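Local atomic coordinates of lectin (Colocasia esculenta, PDB entry 5T1X), a protein that probably binds mannose-type sugars, as a taro lectin related to the snowdrop lectin GNA. Residues B[3-6]-B[7-10]; B[47-50]-B[51-54]. All coordinates share one frame; numbering follows the deposited sequence.

Each contact lies within eight consecutive residues and centres on a four-residue beta turn, and the two follow one another along the chain without nesting or crossing. Near the N terminus, interaction 1 folds residues 3-6 back on residues 7-10 through a type I turn and leads into strand 8-10, which pairs with strand 89-92 near the far end of the sequence. Interaction 2 comes after strand 45-46, where residues 47-54 hold a type II turn from Thr49 to Asn52 on the way to strand 57-60, linked by Thr49 to Cys34. The two lie on opposite sides of the chain's centre, with centres about 24 Å apart and nearest atoms about 13 Å apart.

Interaction 1: B[3-6]-B[7-10]; sequences PFTD and NLLF
Thr5 and Leu8 meet across a type I beta turn that reverses the chain just before strand 8-10. Leu8 N donates to Thr5 O at 3.2 Å; the bond is nearly straight (166° at the hydrogen), but the donor stands well above the carbonyl plane. The close-packed part is the methyl side of Thr5. Its CG2 lies opposite the backbone N across the CA-CB bond, which brings it alongside Leu8 CD1 at 3.8 Å, the two side chains pointing the same way. The same methyl touches Asn7 OD1 at 3.6 Å, an oxygen whose hydrogen bond goes to Asn4 of the neighbouring subunit. Thr5 OG1, on the other branch, bonds to Asn20 of that subunit, so the turn forms part of the subunit interface. The other side is looser: within the contact, exposed Phe4 brings ring atom CE1 obliquely to Leu8 O, at 3.8 Å. Between the two arms sits a water that accepts from Thr5 N at 2.9 Å and lies within hydrogen-bonding distance of Leu8 O (2.6 Å), though several acceptors compete for its protons. Around this turn, Asn7 and Leu9 pair through their backbones with Leu92 and Leu90 of strand 89-92, while Phe4 packs on Leu21 of strand 19-23 and Leu15 of strand 14-16.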
loop_
_atom_site.group_PDB
_atom_site.type_symbol
_atom_site.label_atom_id
_atom_site.label_comp_id
_atom_site.label_asym_id
_atom_site.label_seq_id
_atom_site.Cartn_x
_atom_site.Cartn_y
_atom_site.Cartn_z
ATOM N N PRO B 3 4.657 7.479 -11.402
ATOM C CA PRO B 3 5.734 8.068 -10.590
ATOM C C PRO B 3 6.081 7.174 -9.404
ATOM O O PRO B 3 5.215 6.486 -8.858
ATOM C CB PRO B 3 5.145 9.407 -10.129
ATOM C CG PRO B 3 4.100 9.724 -11.138
ATOM C CD PRO B 3 3.494 8.388 -11.469
ATOM N N PHE B 4 7.359 7.143 -9.048
ATOM C CA PHE B 4 7.792 6.304 -7.952
ATOM C C PHE B 4 7.503 6.936 -6.586
ATOM O O PHE B 4 7.665 8.143 -6.405
ATOM C CB PHE B 4 9.296 6.008 -8.088
ATOM C CG PHE B 4 9.819 5.023 -7.077
ATOM C CD1 PHE B 4 9.391 3.697 -7.086
ATOM C CD2 PHE B 4 10.749 5.413 -6.121
ATOM C CE1 PHE B 4 9.870 2.788 -6.141
ATOM C CE2 PHE B 4 11.233 4.499 -5.183
ATOM C CZ PHE B 4 10.789 3.193 -5.200
ATOM N N THR B 5 7.112 6.091 -5.620
ATOM C CA THR B 5 6.952 6.469 -4.203
ATOM C C THR B 5 7.857 5.509 -3.424
ATOM O O THR B 5 7.841 4.310 -3.699
ATOM C CB THR B 5 5.490 6.441 -3.770
ATOM O OG1 THR B 5 4.705 7.201 -4.695
ATOM C CG2 THR B 5 5.295 6.982 -2.355
ATOM N N ASP B 6 8.664 6.029 -2.505
ATOM C CA ASP B 6 9.712 5.255 -1.831
ATOM C C ASP B 6 9.260 3.963 -1.156
ATOM O O ASP B 6 10.006 2.994 -1.239
ATOM C CB ASP B 6 10.478 6.105 -0.818
ATOM C CG ASP B 6 11.546 7.003 -1.430
ATOM O OD1 ASP B 6 12.132 6.614 -2.467
ATOM O OD2 ASP B 6 11.837 8.066 -0.839
ATOM N N ASN B 7 8.076 3.911 -0.543
ATOM C CA ASN B 7 7.624 2.707 0.170
ATOM C C ASN B 7 6.571 1.876 -0.591
ATOM O O ASN B 7 6.023 0.940 -0.007
ATOM C CB ASN B 7 7.052 3.109 1.540
ATOM C CG ASN B 7 5.845 4.024 1.450
ATOM O OD1 ASN B 7 5.652 4.762 0.466
ATOM N ND2 ASN B 7 5.002 4.012 2.475
ATOM N N LEU B 8 6.282 2.213 -1.869
ATOM C CA LEU B 8 5.251 1.502 -2.634
ATOM C C LEU B 8 5.744 0.977 -3.960
ATOM O O LEU B 8 6.607 1.588 -4.587
ATOM C CB LEU B 8 4.072 2.456 -2.949
ATOM C CG LEU B 8 3.502 3.334 -1.832
ATOM C CD1 LEU B 8 2.514 4.329 -2.405
ATOM C CD2 LEU B 8 2.834 2.499 -0.741
ATOM N N LEU B 9 5.111 -0.101 -4.433
ATOM C CA LEU B 9 5.323 -0.654 -5.760
ATOM C C LEU B 9 3.962 -1.069 -6.303
ATOM O O LEU B 9 3.381 -2.035 -5.819
ATOM C CB LEU B 9 6.339 -1.822 -5.771
ATOM C CG LEU B 9 6.889 -2.171 -7.164
ATOM C CD1 LEU B 9 7.892 -1.140 -7.624
ATOM C CD2 LEU B 9 7.524 -3.543 -7.176
ATOM N N PHE B 10 3.415 -0.282 -7.239
ATOM C CA PHE B 10 2.117 -0.583 -7.826
ATOM C C PHE B 10 2.286 -1.573 -8.964
ATOM O O PHE B 10 3.385 -1.674 -9.537
ATOM C CB PHE B 10 1.437 0.700 -8.340
ATOM C CG PHE B 10 1.043 1.658 -7.250
ATOM C CD1 PHE B 10 -0.145 1.488 -6.549
ATOM C CD2 PHE B 10 1.866 2.733 -6.915
ATOM C CE1 PHE B 10 -0.509 2.376 -5.528
ATOM C CE2 PHE B 10 1.502 3.618 -5.892
ATOM C CZ PHE B 10 0.319 3.431 -5.203
HETATM O O HOH W 1 6.069 3.465 -6.368
#

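Interaction 2: B[47-50]-B[51-54]; sequences SNTH and GNGE
This is a local surface contact, a type II beta turn from Thr49 to Asn52 in the connection between strands 45-46 and 57-60. Asn52 N donates to Thr49 O at 3.1 Å with an angle of 157° at the hydrogen, approaching from above the carbonyl plane. The Asn52 side chain folds back over the same peptide, its CB 3.3 Å from Thr49 O, and crosses the Thr49 side chain at about a right angle. At the turn's second corner Gly51 takes a positive phi of 69°, the conformation that makes glycine the usual residue at this place in a type II turn. The turn belongs to the first half of the chain, in the beta-prism II fold of GNA-related lectins. His50 extends CG anti to its own N (chi1 167°), leaving Gly51 N over one face of the imidazole, 3.4 Å from CG; ND1 bonds to Asp33. Beneath the exposed bend, buried Thr49 hydrogen-bonds through OG1 to the backbone O of Cys34, which forms a disulfide with Cys56, and its side chain rests on Ile68 and Ile76 of strands 66-69 and 75-78.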
loop_
_atom_site.group_PDB
_atom_site.type_symbol
_atom_site.label_atom_id
_atom_site.label_comp_id
_atom_site.label_asym_id
_atom_site.label_seq_id
_atom_site.Cartn_x
_atom_site.Cartn_y
_atom_site.Cartn_z
ATOM N N SER B 47 14.939 -13.821 -1.221
ATOM C CA SER B 47 14.344 -14.786 -2.149
ATOM C C SER B 47 15.276 -15.998 -2.318
ATOM O O SER B 47 14.821 -17.048 -2.767
ATOM C CB SER B 47 14.070 -14.124 -3.494
ATOM O OG SER B 47 15.272 -13.588 -4.017
ATOM N N ASN B 48 16.576 -15.853 -1.947
ATOM C CA ASN B 48 17.619 -16.901 -2.038
ATOM C C ASN B 48 17.863 -17.280 -3.505
ATOM O O ASN B 48 17.877 -18.460 -3.870
ATOM C CB ASN B 48 17.247 -18.146 -1.180
ATOM C CG ASN B 48 18.323 -19.195 -1.106
ATOM O OD1 ASN B 48 19.517 -18.898 -1.164
ATOM N ND2 ASN B 48 17.914 -20.457 -1.063
ATOM N N THR B 49 18.029 -16.259 -4.358
ATOM C CA THR B 49 18.200 -16.485 -5.786
ATOM C C THR B 49 19.482 -15.814 -6.320
ATOM O O THR B 49 19.587 -15.544 -7.518
ATOM C CB THR B 49 16.925 -16.057 -6.530
ATOM O OG1 THR B 49 16.604 -14.712 -6.189
ATOM C CG2 THR B 49 15.728 -16.960 -6.206
ATOM N N HIS B 50 20.485 -15.624 -5.444
ATOM C CA HIS B 50 21.791 -15.092 -5.834
ATOM C C HIS B 50 22.377 -15.915 -6.997
ATOM O O HIS B 50 22.454 -17.149 -6.907
ATOM C CB HIS B 50 22.761 -15.115 -4.634
ATOM C CG HIS B 50 24.201 -14.890 -4.999
ATOM N ND1 HIS B 50 24.736 -13.618 -5.078
ATOM C CD2 HIS B 50 25.184 -15.789 -5.246
ATOM C CE1 HIS B 50 26.009 -13.776 -5.408
ATOM N NE2 HIS B 50 26.326 -15.065 -5.521
ATOM N N GLY B 51 22.747 -15.224 -8.072
ATOM C CA GLY B 51 23.369 -15.803 -9.263
ATOM C C GLY B 51 22.504 -16.693 -10.136
ATOM O O GLY B 51 23.023 -17.317 -11.071
ATOM N N ASN B 52 21.178 -16.733 -9.874
ATOM C CA ASN B 52 20.246 -17.615 -10.586
ATOM C C ASN B 52 19.905 -17.137 -11.994
ATOM O O ASN B 52 19.382 -17.925 -12.793
ATOM C CB ASN B 52 18.974 -17.832 -9.777
ATOM C CG ASN B 52 19.162 -18.821 -8.639
ATOM O OD1 ASN B 52 20.285 -19.181 -8.266
ATOM N ND2 ASN B 52 18.072 -19.317 -8.086
ATOM N N GLY B 53 20.235 -15.890 -12.298
ATOM C CA GLY B 53 20.002 -15.324 -13.623
ATOM C C GLY B 53 20.733 -14.013 -13.807
ATOM O O GLY B 53 21.291 -13.482 -12.848
ATOM N N GLU B 54 20.721 -13.467 -15.023
ATOM C CA GLU B 54 21.392 -12.197 -15.275
ATOM C C GLU B 54 20.387 -11.100 -15.524
ATOM O O GLU B 54 19.341 -11.369 -16.122
ATOM C CB GLU B 54 22.343 -12.299 -16.482
ATOM C CG GLU B 54 23.586 -13.128 -16.204
ATOM C CD GLU B 54 24.463 -13.344 -17.421
ATOM O OE1 GLU B 54 24.032 -14.068 -18.348
ATOM O OE2 GLU B 54 25.582 -12.781 -17.452
#